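Local coordinates for 6b protein (Agrobacterium vitis, PDB 3AQ2) that disturbs plant cell proliferation, has an ADP-ribosylation fold and probably acts on the host's microRNA machinery, at residues 85-88 against 92-95; 114-119 against 163-168; 10-15 against 31-36; 25-30 against 63-68. All coordinates share one frame; numbering follows the deposited sequence.

Contact 1 of 4, residues 85-88 against 92-95; sequences PSNS and GTVA
Gly-92 and Asn-87, the two residues most deeply engaged here, meet through a backbone bond: the N of Asn-87 donates to the O of Gly-92 over 2.9 Å. Asn-87 and Ser-88 both face Gly-92, which makes a classic beta bulge; the N of Ser-88 adds a weak bond to the same oxygen. Close packing marks the spot, with Ser-86 CB lying 3.3 Å from Gly-92 O.

Beyond the backbone bond, the side chain of Asn-87 continues the pairing. Its CG sits between the backbone N and the carbonyl carbon (chi1 54°), a torsion that folds the amide back over the strand beginning at Thr-93. There the amide grips both backbone polar groups of Val-94: OD1 accepts from Val-94 N at 2.8 Å, and ND2 donates to Val-94 O at 3.0 Å. Both bonds are nearly straight and use lone pairs of their acceptors, and together they fix the amide's rotation. Nearer the start of segment 85-88, Thr-93 OG1 donates to Pro-85 O at 2.8 Å, approaching from above the carbonyl plane.

Every touching residue is buried. Asn-87 ND2 has a second partner in Tyr-124 OH, and Ser-86 OG bonds to Asp-191 and to the N of Phe-121. Strand 93-96 pairs antiparallel with strand 154-161 at the edge of its sheet, while Asn-87 and Thr-93 both touch Val-68 of strand 66-70.

Contact 2 of 4, residues 114-119 against 163-168; sequences QSCGQG and GNYVEE
Tyr-165 reaches from the loop after strand 154-161 to the C-terminal end of helix 105-115, where Ser-115 is the last helical residue and Cys-116 the first to leave helical backbone angles. The contact is a tyrosine hydroxyl bound to a carbonyl at a helix end, within a protein of the ADP-ribosylation fold.

The polar part across the two segments is one hydrogen bond. Tyr-165 OH donates to Ser-115 O at 2.7 Å, on a lone pair in the carbonyl plane, with a C=O...donor angle of 140°. The carbonyl oxygen lies at the edge of the ring and near its plane, so the phenol meets the helix end edge-on. The side chain leaves the backbone toward the helix end, and a chi1 of -74° sets the ring carbon CG beside the backbone N. The hydroxyl is bonded a second time, to Ser-88 OG, and that serine oxygen also binds Gly-117 N; Ser-88 thereby links the phenol to the chain just beyond the helix.

Van der Waals contact adds little. The hydroxyl comes within 3.5 Å of Cys-116 CA, and the whole contact buries a modest area. Larger apolar surroundings come from the antiparallel sheet: Tyr-165 touches Val-94, Ala-160 and Ile-146, one residue from each of its three strands.

Ser-115 turns its own hydroxyl elsewhere, to Ile-111 O and Arg-147, and its carbonyl serves the tyrosine. Ring atoms CE2 and CZ of Tyr-165 each lie 3.5 Å from Ser-115 O.

Contact 3 of 4, residues 10-15 against 31-36; sequences QVRDLR and RTDFRS
A surface salt bridge ties edge strand 12-13 to helix 20-38: NH2 of Arg-12 donates to OD2 of Asp-33 at 3.3 Å. The bond is fairly straight, at 159°, and long for its kind. The acceptor lies at the edge of the guanidinium, near its plane, whereas the nitrogen meets OD2 on the anti side and tilted somewhat out of the carboxylate plane. The two planes are 65° apart, and one nitrogen meets one oxygen rather than the groups pairing side by side. A water joins them a second time, accepting from Arg-12 NE at 2.9 Å and donating to Asp-33 OD2 at 2.8 Å.

The strand is an outermost one of a mixed sheet, parallel to strand 199-202, and Arg-12 bonds through its backbone to Val-198 and Leu-200. Its side chain bends sharply at chi2 (-10°) as it passes Ala-30 on the helix. This brings the guanidinium back to its own chain, where NH1 donates to Gln-10 O at 2.8 Å, on a lone pair.

The other carboxylate oxygen, Asp-33 OD1, accepts from Gln-29 NE2, one turn earlier in the helix, a second hold that would limit the carboxylate's rotation.

Contact 4 of 4, residues 25-30 against 63-68; sequences QHLRQA and QRLTYV
With chi1 at -73° and chi2 at 168°, Leu-27 sends its CG away from its own carbonyl carbon and extends both methyls from the helix toward segment 63-68. Leu-65 and Tyr-67 have like first torsions, near -60°, each placing CG beside the backbone N. Leu-65 heads for the helix from the start. Tyr-67 leaves its strand at an angle, and the length of the phenol carries the hydroxyl to Leu-27.

The two branches of Leu-27 divide the work. CD1 takes the tyrosine, at 3.6 Å from Tyr-67 OH and 4.1 Å from Tyr-67 CE2, meeting the ring obliquely at its hydroxyl end as the two side chains come from opposite directions. CD2 and CB take the other leucine: Leu-27 CB is 4.0 Å from Leu-65 CD1, and Leu-27 CD2 is 4.1 Å from the same methyl. That methyl also rests 3.6 Å from Leu-27 O, packing against the helix backbone itself. No hydrogen bond crosses the contact; methyls pack on the leucine, the phenol and a helix carbonyl, and all three residues are buried.

Helix 20-38 packs here against a mixed sheet, at strand 66-70, one of its two outermost strands in the chain. Leu-27 and Tyr-67 both touch Ala-136 of the adjacent strand 133-137, and Leu-27 goes on to Leu-14 and Trp-101, so one leucine of the helix is enclosed by the sheet and the loops beside it.

How the contacts relate
Contacts 3 and 4 share helix 20-38 and reach the same mixed sheet, from its two outer strands. Contact 4 is buried and apolar, whereas contact 3 lies at the surface and relies on charge and a water. They adjoin through Arg-31, which bonds to Gln-63 O and packs its CG on Leu-65. Across the chain's centre, contacts 1 and 2 centre about 8 Å apart. Contact 1 is wholly buried and dense in hydrogen bonds; contact 2 is partly buried and rests on one hydroxyl. A shared serine couples them. Ala-95 packing against Tyr-67 and Val-68 joins contact 1 to contact 4, while contact 2 touches neither contact 3 nor contact 4.

Contact 1 of 4, residues 85-88 against 92-95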
loop_
_atom_site.group_PDB
_atom_site.type_symbol
_atom_site.label_atom_id
_atom_site.label_comp_id
_atom_site.label_asym_id
_atom_site.label_seq_id
_atom_site.Cartn_x
_atom_site.Cartn_y
_atom_site.Cartn_z
ATOM N N PRO A 85 -4.421 -6.029 -1.840
ATOM C CA PRO A 85 -5.002 -7.079 -0.995
ATOM C C PRO A 85 -5.432 -6.561 0.372
ATOM O O PRO A 85 -4.885 -5.569 0.868
ATOM C CB PRO A 85 -3.833 -8.044 -0.792
ATOM C CG PRO A 85 -2.626 -7.159 -0.775
ATOM C CD PRO A 85 -2.948 -5.975 -1.711
ATOM N N SER A 86 -6.404 -7.233 0.981
ATOM C CA SER A 86 -6.601 -7.069 2.414
ATOM C C SER A 86 -5.462 -7.802 3.130
ATOM O O SER A 86 -4.898 -8.779 2.605
ATOM C CB SER A 86 -7.948 -7.645 2.859
ATOM O OG SER A 86 -7.986 -9.035 2.575
ATOM N N ASN A 87 -5.110 -7.310 4.314
ATOM C CA ASN A 87 -4.142 -7.994 5.175
ATOM C C ASN A 87 -4.641 -8.075 6.618
ATOM O O ASN A 87 -3.863 -8.263 7.556
ATOM C CB ASN A 87 -2.756 -7.337 5.096
ATOM C CG ASN A 87 -2.793 -5.859 5.390
ATOM O OD1 ASN A 87 -3.808 -5.335 5.872
ATOM N ND2 ASN A 87 -1.678 -5.168 5.112
ATOM N N SER A 88 -5.953 -7.920 6.777
ATOM C CA SER A 88 -6.604 -7.960 8.071
ATOM C C SER A 88 -8.065 -8.346 7.815
ATOM O O SER A 88 -8.552 -8.174 6.692
ATOM C CB SER A 88 -6.494 -6.571 8.719
ATOM O OG SER A 88 -6.435 -6.664 10.131
ATOM N N GLY A 92 -9.854 -5.239 5.631
ATOM C CA GLY A 92 -8.939 -4.160 5.982
ATOM C C GLY A 92 -7.631 -4.262 5.240
ATOM O O GLY A 92 -7.087 -5.356 5.076
ATOM N N THR A 93 -7.114 -3.116 4.806
ATOM C CA THR A 93 -5.746 -3.045 4.302
ATOM C C THR A 93 -4.956 -2.043 5.135
ATOM O O THR A 93 -5.285 -0.847 5.167
ATOM C CB THR A 93 -5.687 -2.624 2.820
ATOM O OG1 THR A 93 -6.481 -3.528 2.033
ATOM C CG2 THR A 93 -4.226 -2.635 2.323
ATOM N N VAL A 94 -3.922 -2.550 5.800
ATOM C CA VAL A 94 -3.063 -1.741 6.647
ATOM C C VAL A 94 -1.784 -1.391 5.884
ATOM O O VAL A 94 -1.088 -2.278 5.348
ATOM C CB VAL A 94 -2.727 -2.474 7.977
ATOM C CG1 VAL A 94 -1.707 -1.701 8.796
ATOM C CG2 VAL A 94 -3.993 -2.728 8.795
ATOM N N ALA A 95 -1.495 -0.092 5.826
ATOM C CA ALA A 95 -0.281 0.418 5.196
ATOM C C ALA A 95 0.528 1.202 6.218
ATOM O O ALA A 95 -0.015 1.685 7.201
ATOM C CB ALA A 95 -0.634 1.292 3.991
#

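Contact 2 of 4, residues 114-119 against 163-168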
loop_
_atom_site.group_PDB
_atom_site.type_symbol
_atom_site.label_atom_id
_atom_site.label_comp_id
_atom_site.label_asym_id
_atom_site.label_seq_id
_atom_site.Cartn_x
_atom_site.Cartn_y
_atom_site.Cartn_z
ATOM N N GLN A 114 1.263 -7.730 15.199
ATOM C CA GLN A 114 0.584 -7.012 16.271
ATOM C C GLN A 114 -0.442 -6.015 15.716
ATOM O O GLN A 114 -1.409 -5.674 16.403
ATOM C CB GLN A 114 1.600 -6.317 17.186
ATOM C CG GLN A 114 1.096 -6.030 18.633
ATOM C CD GLN A 114 0.585 -7.268 19.389
ATOM O OE1 GLN A 114 0.858 -8.414 19.011
ATOM N NE2 GLN A 114 -0.170 -7.031 20.466
ATOM N N SER A 115 -0.236 -5.586 14.467
ATOM C CA SER A 115 -1.039 -4.541 13.829
ATOM C C SER A 115 -2.248 -5.056 13.051
ATOM O O SER A 115 -3.219 -4.320 12.845
ATOM C CB SER A 115 -0.169 -3.716 12.874
ATOM O OG SER A 115 0.886 -3.054 13.550
ATOM N N CYS A 116 -2.174 -6.311 12.615
ATOM C CA CYS A 116 -3.140 -6.871 11.672
ATOM C C CYS A 116 -3.633 -8.213 12.149
ATOM O O CYS A 116 -2.834 -9.027 12.570
ATOM C CB CYS A 116 -2.443 -7.089 10.329
ATOM S SG CYS A 116 -1.742 -5.614 9.595
ATOM N N GLY A 117 -4.934 -8.464 12.030
ATOM C CA GLY A 117 -5.500 -9.765 12.391
ATOM C C GLY A 117 -5.410 -10.791 11.274
ATOM O O GLY A 117 -4.745 -10.568 10.241
ATOM N N GLN A 118 -6.072 -11.924 11.488
ATOM C CA GLN A 118 -6.069 -13.000 10.503
ATOM C C GLN A 118 -7.405 -13.031 9.781
ATOM O O GLN A 118 -8.437 -12.621 10.335
ATOM C CB GLN A 118 -5.804 -14.346 11.187
ATOM C CG GLN A 118 -4.531 -14.368 12.034
ATOM C CD GLN A 118 -3.999 -15.783 12.252
ATOM O OE1 GLN A 118 -4.082 -16.624 11.368
ATOM N NE2 GLN A 118 -3.431 -16.030 13.418
ATOM N N GLY A 119 -7.390 -13.538 8.549
ATOM C CA GLY A 119 -8.609 -13.678 7.756
ATOM C C GLY A 119 -8.562 -12.968 6.417
ATOM O O GLY A 119 -9.386 -13.236 5.542
ATOM N N GLY A 163 -11.603 -2.536 7.641
ATOM C CA GLY A 163 -11.088 -3.422 8.691
ATOM C C GLY A 163 -11.538 -3.122 10.122
ATOM O O GLY A 163 -10.987 -3.695 11.065
ATOM N N ASN A 164 -12.511 -2.229 10.302
ATOM C CA ASN A 164 -13.051 -1.953 11.658
ATOM C C ASN A 164 -12.029 -1.374 12.668
ATOM O O ASN A 164 -12.207 -1.475 13.892
ATOM C CB ASN A 164 -13.702 -3.213 12.266
ATOM C CG ASN A 164 -14.956 -3.670 11.526
ATOM O OD1 ASN A 164 -15.702 -2.871 10.954
ATOM N ND2 ASN A 164 -15.202 -4.977 11.563
ATOM N N TYR A 165 -10.962 -0.781 12.152
ATOM C CA TYR A 165 -10.011 -0.022 12.951
ATOM C C TYR A 165 -10.625 1.285 13.423
ATOM O O TYR A 165 -11.593 1.775 12.831
ATOM C CB TYR A 165 -8.775 0.296 12.104
ATOM C CG TYR A 165 -7.890 -0.903 11.899
ATOM C CD1 TYR A 165 -8.118 -1.794 10.850
ATOM C CD2 TYR A 165 -6.829 -1.158 12.772
ATOM C CE1 TYR A 165 -7.307 -2.907 10.669
ATOM C CE2 TYR A 165 -6.010 -2.266 12.598
ATOM C CZ TYR A 165 -6.258 -3.135 11.549
ATOM O OH TYR A 165 -5.449 -4.231 11.392
ATOM N N VAL A 166 -10.048 1.833 14.489
ATOM C CA VAL A 166 -10.439 3.135 15.021
ATOM C C VAL A 166 -9.341 4.156 14.704
ATOM O O VAL A 166 -8.152 3.833 14.781
ATOM C CB VAL A 166 -10.664 3.042 16.549
ATOM C CG1 VAL A 166 -11.006 4.393 17.132
ATOM C CG2 VAL A 166 -11.767 2.024 16.855
ATOM N N GLU A 167 -9.738 5.374 14.339
ATOM C CA GLU A 167 -8.773 6.427 14.015
ATOM C C GLU A 167 -7.976 6.873 15.244
ATOM O O GLU A 167 -8.511 6.921 16.354
ATOM C CB GLU A 167 -9.476 7.620 13.354
ATOM C CG GLU A 167 -8.535 8.692 12.806
ATOM C CD GLU A 167 -9.230 9.685 11.883
ATOM O OE1 GLU A 167 -10.482 9.689 11.818
ATOM O OE2 GLU A 167 -8.518 10.478 11.225
ATOM N N GLU A 168 -6.698 7.189 15.026
ATOM C CA GLU A 168 -5.821 7.746 16.056
ATOM C C GLU A 168 -6.518 8.917 16.724
ATOM O O GLU A 168 -7.135 9.750 16.050
ATOM C CB GLU A 168 -4.503 8.217 15.426
ATOM C CG GLU A 168 -3.328 8.371 16.395
ATOM C CD GLU A 168 -2.011 8.681 15.689
ATOM O OE1 GLU A 168 -2.030 9.489 14.733
ATOM O OE2 GLU A 168 -0.957 8.118 16.087
#

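Contact 3 of 4, residues 10-15 against 31-36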
loop_
_atom_site.group_PDB
_atom_site.type_symbol
_atom_site.label_atom_id
_atom_site.label_comp_id
_atom_site.label_asym_id
_atom_site.label_seq_id
_atom_site.Cartn_x
_atom_site.Cartn_y
_atom_site.Cartn_z
ATOM N N GLN A 10 2.200 2.754 -15.892
ATOM C CA GLN A 10 2.890 1.472 -15.855
ATOM C C GLN A 10 3.541 1.345 -14.477
ATOM O O GLN A 10 4.412 2.147 -14.128
ATOM C CB GLN A 10 3.937 1.402 -16.978
ATOM C CG GLN A 10 3.351 1.613 -18.385
ATOM C CD GLN A 10 4.390 1.614 -19.512
ATOM O OE1 GLN A 10 5.571 1.311 -19.299
ATOM N NE2 GLN A 10 3.944 1.952 -20.718
ATOM N N VAL A 11 3.096 0.368 -13.686
ATOM C CA VAL A 11 3.694 0.135 -12.359
ATOM C C VAL A 11 5.219 0.035 -12.479
ATOM O O VAL A 11 5.738 -0.569 -13.433
ATOM C CB VAL A 11 3.107 -1.131 -11.674
ATOM C CG1 VAL A 11 3.571 -2.420 -12.380
ATOM C CG2 VAL A 11 3.462 -1.158 -10.196
ATOM N N ARG A 12 5.931 0.650 -11.534
ATOM C CA ARG A 12 7.391 0.568 -11.543
ATOM C C ARG A 12 7.775 -0.717 -10.823
ATOM O O ARG A 12 7.573 -0.844 -9.609
ATOM C CB ARG A 12 8.051 1.758 -10.841
ATOM C CG ARG A 12 7.948 3.160 -11.476
ATOM C CD ARG A 12 7.395 3.245 -12.873
ATOM N NE ARG A 12 7.537 4.614 -13.378
ATOM C CZ ARG A 12 6.779 5.148 -14.334
ATOM N NH1 ARG A 12 5.806 4.440 -14.905
ATOM N NH2 ARG A 12 6.990 6.406 -14.713
ATOM N N ASP A 13 8.314 -1.675 -11.576
ATOM C CA ASP A 13 8.755 -2.926 -10.971
ATOM C C ASP A 13 10.201 -2.762 -10.509
ATOM O O ASP A 13 11.132 -2.780 -11.327
ATOM C CB ASP A 13 8.614 -4.081 -11.961
ATOM C CG ASP A 13 8.955 -5.439 -11.353
ATOM O OD1 ASP A 13 9.387 -5.513 -10.181
ATOM O OD2 ASP A 13 8.794 -6.453 -12.079
ATOM N N LEU A 14 10.373 -2.568 -9.201
ATOM C CA LEU A 14 11.684 -2.271 -8.631
ATOM C C LEU A 14 12.295 -3.493 -7.936
ATOM O O LEU A 14 13.241 -3.355 -7.154
ATOM C CB LEU A 14 11.592 -1.089 -7.650
ATOM C CG LEU A 14 10.968 0.177 -8.244
ATOM C CD1 LEU A 14 10.868 1.288 -7.188
ATOM C CD2 LEU A 14 11.744 0.643 -9.478
ATOM N N ARG A 15 11.777 -4.688 -8.240
ATOM C CA ARG A 15 12.247 -5.910 -7.563
ATOM C C ARG A 15 13.728 -6.240 -7.782
ATOM O O ARG A 15 14.306 -6.983 -6.990
ATOM C CB ARG A 15 11.381 -7.122 -7.927
ATOM C CG ARG A 15 10.007 -7.109 -7.288
ATOM C CD ARG A 15 9.185 -8.295 -7.753
ATOM N NE ARG A 15 8.785 -8.149 -9.150
ATOM C CZ ARG A 15 8.103 -9.064 -9.837
ATOM N NH1 ARG A 15 7.755 -10.207 -9.259
ATOM N NH2 ARG A 15 7.781 -8.840 -11.102
ATOM N N ARG A 31 6.965 8.218 -7.497
ATOM C CA ARG A 31 5.923 9.028 -6.878
ATOM C C ARG A 31 5.712 10.318 -7.662
ATOM O O ARG A 31 4.572 10.697 -7.966
ATOM C CB ARG A 31 6.292 9.360 -5.429
ATOM C CG ARG A 31 5.133 9.923 -4.652
ATOM C CD ARG A 31 5.554 10.875 -3.568
ATOM N NE ARG A 31 4.564 11.945 -3.466
ATOM C CZ ARG A 31 4.642 13.112 -4.103
ATOM N NH1 ARG A 31 5.680 13.390 -4.881
ATOM N NH2 ARG A 31 3.676 14.009 -3.955
ATOM N N THR A 32 6.811 10.987 -7.995
ATOM C CA THR A 32 6.742 12.230 -8.766
ATOM C C THR A 32 6.092 12.002 -10.138
ATOM O O THR A 32 5.252 12.809 -10.560
ATOM C CB THR A 32 8.133 12.881 -8.934
ATOM O OG1 THR A 32 8.681 13.158 -7.638
ATOM C CG2 THR A 32 8.029 14.187 -9.725
ATOM N N ASP A 33 6.480 10.917 -10.816
ATOM C CA ASP A 33 5.962 10.603 -12.166
ATOM C C ASP A 33 4.474 10.273 -12.136
ATOM O O ASP A 33 3.729 10.613 -13.064
ATOM C CB ASP A 33 6.708 9.426 -12.794
ATOM C CG ASP A 33 8.143 9.766 -13.187
ATOM O OD1 ASP A 33 8.546 10.955 -13.150
ATOM O OD2 ASP A 33 8.872 8.822 -13.546
ATOM N N PHE A 34 4.060 9.582 -11.077
ATOM C CA PHE A 34 2.654 9.252 -10.841
ATOM C C PHE A 34 1.817 10.531 -10.673
ATOM O O PHE A 34 0.816 10.726 -11.367
ATOM C CB PHE A 34 2.571 8.367 -9.592
ATOM C CG PHE A 34 1.215 7.785 -9.329
ATOM C CD1 PHE A 34 0.900 6.510 -9.783
ATOM C CD2 PHE A 34 0.269 8.479 -8.587
ATOM C CE1 PHE A 34 -0.339 5.942 -9.514
ATOM C CE2 PHE A 34 -0.986 7.927 -8.318
ATOM C CZ PHE A 34 -1.293 6.647 -8.789
ATOM N N ARG A 35 2.254 11.409 -9.766
ATOM C CA ARG A 35 1.587 12.685 -9.509
ATOM C C ARG A 35 1.548 13.559 -10.762
ATOM O O ARG A 35 0.515 14.172 -11.061
ATOM C CB ARG A 35 2.264 13.433 -8.342
ATOM C CG ARG A 35 1.940 14.944 -8.266
ATOM C CD ARG A 35 0.564 15.238 -7.655
ATOM N NE ARG A 35 -0.103 16.403 -8.245
ATOM C CZ ARG A 35 0.193 17.677 -7.991
ATOM N NH1 ARG A 35 1.170 17.999 -7.146
ATOM N NH2 ARG A 35 -0.492 18.643 -8.592
ATOM N N SER A 36 2.662 13.600 -11.492
ATOM C CA SER A 36 2.789 14.459 -12.671
ATOM C C SER A 36 1.765 14.096 -13.746
ATOM O O SER A 36 1.166 14.981 -14.370
ATOM C CB SER A 36 4.207 14.397 -13.250
ATOM O OG SER A 36 5.157 14.959 -12.352
HETATM O O HOH W 1 9.531 6.422 -12.287
#

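Contact 4 of 4, residues 25-30 against 63-68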
loop_
_atom_site.group_PDB
_atom_site.type_symbol
_atom_site.label_atom_id
_atom_site.label_comp_id
_atom_site.label_asym_id
_atom_site.label_seq_id
_atom_site.Cartn_x
_atom_site.Cartn_y
_atom_site.Cartn_z
ATOM N N GLN A 25 15.727 6.320 -4.251
ATOM C CA GLN A 25 15.731 7.261 -5.373
ATOM C C GLN A 25 14.676 6.875 -6.417
ATOM O O GLN A 25 13.937 7.737 -6.902
ATOM C CB GLN A 25 17.123 7.330 -6.001
ATOM C CG GLN A 25 18.195 7.900 -5.060
ATOM C CD GLN A 25 19.624 7.579 -5.503
ATOM O OE1 GLN A 25 19.853 7.090 -6.613
ATOM N NE2 GLN A 25 20.591 7.871 -4.638
ATOM N N HIS A 26 14.598 5.584 -6.747
ATOM C CA HIS A 26 13.577 5.103 -7.698
ATOM C C HIS A 26 12.157 5.318 -7.179
ATOM O O HIS A 26 11.252 5.653 -7.950
ATOM C CB HIS A 26 13.783 3.623 -8.042
ATOM C CG HIS A 26 14.872 3.379 -9.038
ATOM N ND1 HIS A 26 14.628 3.221 -10.387
ATOM C CD2 HIS A 26 16.213 3.274 -8.884
ATOM C CE1 HIS A 26 15.773 3.023 -11.018
ATOM N NE2 HIS A 26 16.751 3.052 -10.129
ATOM N N LEU A 27 11.952 5.102 -5.881
ATOM C CA LEU A 27 10.631 5.319 -5.274
ATOM C C LEU A 27 10.248 6.796 -5.335
ATOM O O LEU A 27 9.105 7.126 -5.645
ATOM C CB LEU A 27 10.594 4.792 -3.846
ATOM C CG LEU A 27 10.564 3.270 -3.715
ATOM C CD1 LEU A 27 10.836 2.853 -2.258
ATOM C CD2 LEU A 27 9.201 2.727 -4.157
ATOM N N ARG A 28 11.212 7.670 -5.050
ATOM C CA ARG A 28 10.986 9.121 -5.112
ATOM C C ARG A 28 10.523 9.532 -6.506
ATOM O O ARG A 28 9.536 10.266 -6.645
ATOM C CB ARG A 28 12.261 9.884 -4.723
ATOM C CG ARG A 28 12.079 11.394 -4.649
ATOM C CD ARG A 28 13.334 12.074 -4.106
ATOM N NE ARG A 28 13.147 13.524 -4.001
ATOM C CZ ARG A 28 14.054 14.381 -3.531
ATOM N NH1 ARG A 28 15.240 13.954 -3.104
ATOM N NH2 ARG A 28 13.771 15.681 -3.489
ATOM N N GLN A 29 11.219 9.033 -7.523
ATOM C CA GLN A 29 10.919 9.365 -8.914
ATOM C C GLN A 29 9.580 8.776 -9.346
ATOM O O GLN A 29 8.844 9.411 -10.105
ATOM C CB GLN A 29 12.021 8.877 -9.855
ATOM C CG GLN A 29 11.934 9.481 -11.264
ATOM C CD GLN A 29 12.006 11.003 -11.251
ATOM O OE1 GLN A 29 12.878 11.583 -10.607
ATOM N NE2 GLN A 29 11.083 11.657 -11.964
ATOM N N ALA A 30 9.279 7.563 -8.883
ATOM C CA ALA A 30 8.013 6.915 -9.244
ATOM C C ALA A 30 6.840 7.739 -8.730
ATOM O O ALA A 30 5.847 7.947 -9.440
ATOM C CB ALA A 30 7.957 5.496 -8.692
ATOM N N GLN A 63 1.040 13.472 -1.147
ATOM C CA GLN A 63 1.554 12.941 0.100
ATOM C C GLN A 63 2.645 11.954 -0.247
ATOM O O GLN A 63 2.829 11.626 -1.417
ATOM C CB GLN A 63 0.445 12.283 0.933
ATOM C CG GLN A 63 -0.154 11.017 0.322
ATOM C CD GLN A 63 -1.291 10.435 1.147
ATOM O OE1 GLN A 63 -2.383 10.175 0.619
ATOM N NE2 GLN A 63 -1.052 10.232 2.443
ATOM N N ARG A 64 3.380 11.513 0.765
ATOM C CA ARG A 64 4.450 10.548 0.565
ATOM C C ARG A 64 3.857 9.168 0.318
ATOM O O ARG A 64 2.707 8.896 0.679
ATOM C CB ARG A 64 5.376 10.520 1.781
ATOM C CG ARG A 64 6.067 11.844 2.029
ATOM C CD ARG A 64 6.925 11.811 3.280
ATOM N NE ARG A 64 6.127 11.559 4.477
ATOM C CZ ARG A 64 6.607 11.579 5.717
ATOM N NH1 ARG A 64 7.890 11.853 5.938
ATOM N NH2 ARG A 64 5.799 11.333 6.736
ATOM N N LEU A 65 4.658 8.300 -0.287
ATOM C CA LEU A 65 4.291 6.902 -0.433
ATOM C C LEU A 65 4.142 6.224 0.923
ATOM O O LEU A 65 4.858 6.552 1.888
ATOM C CB LEU A 65 5.357 6.159 -1.238
ATOM C CG LEU A 65 5.588 6.602 -2.683
ATOM C CD1 LEU A 65 6.783 5.855 -3.254
ATOM C CD2 LEU A 65 4.340 6.361 -3.548
ATOM N N THR A 66 3.216 5.279 0.989
ATOM C CA THR A 66 3.173 4.314 2.097
ATOM C C THR A 66 3.250 2.903 1.523
ATOM O O THR A 66 3.139 2.711 0.298
ATOM C CB THR A 66 1.943 4.500 3.013
ATOM O OG1 THR A 66 0.743 4.467 2.229
ATOM C CG2 THR A 66 2.033 5.850 3.761
ATOM N N TYR A 67 3.426 1.924 2.401
ATOM C CA TYR A 67 3.815 0.575 1.981
ATOM C C TYR A 67 2.859 -0.480 2.496
ATOM O O TYR A 67 2.470 -0.459 3.670
ATOM C CB TYR A 67 5.268 0.288 2.419
ATOM C CG TYR A 67 6.199 1.347 1.866
ATOM C CD1 TYR A 67 6.527 2.485 2.605
ATOM C CD2 TYR A 67 6.704 1.233 0.573
ATOM C CE1 TYR A 67 7.354 3.476 2.061
ATOM C CE2 TYR A 67 7.526 2.213 0.028
ATOM C CZ TYR A 67 7.843 3.326 0.770
ATOM O OH TYR A 67 8.672 4.291 0.232
ATOM N N VAL A 68 2.466 -1.384 1.602
ATOM C CA VAL A 68 1.681 -2.558 1.987
ATOM C C VAL A 68 2.595 -3.758 1.748
ATOM O O VAL A 68 2.970 -4.052 0.619
ATOM C CB VAL A 68 0.350 -2.689 1.199
ATOM C CG1 VAL A 68 -0.354 -3.986 1.557
ATOM C CG2 VAL A 68 -0.558 -1.488 1.496
#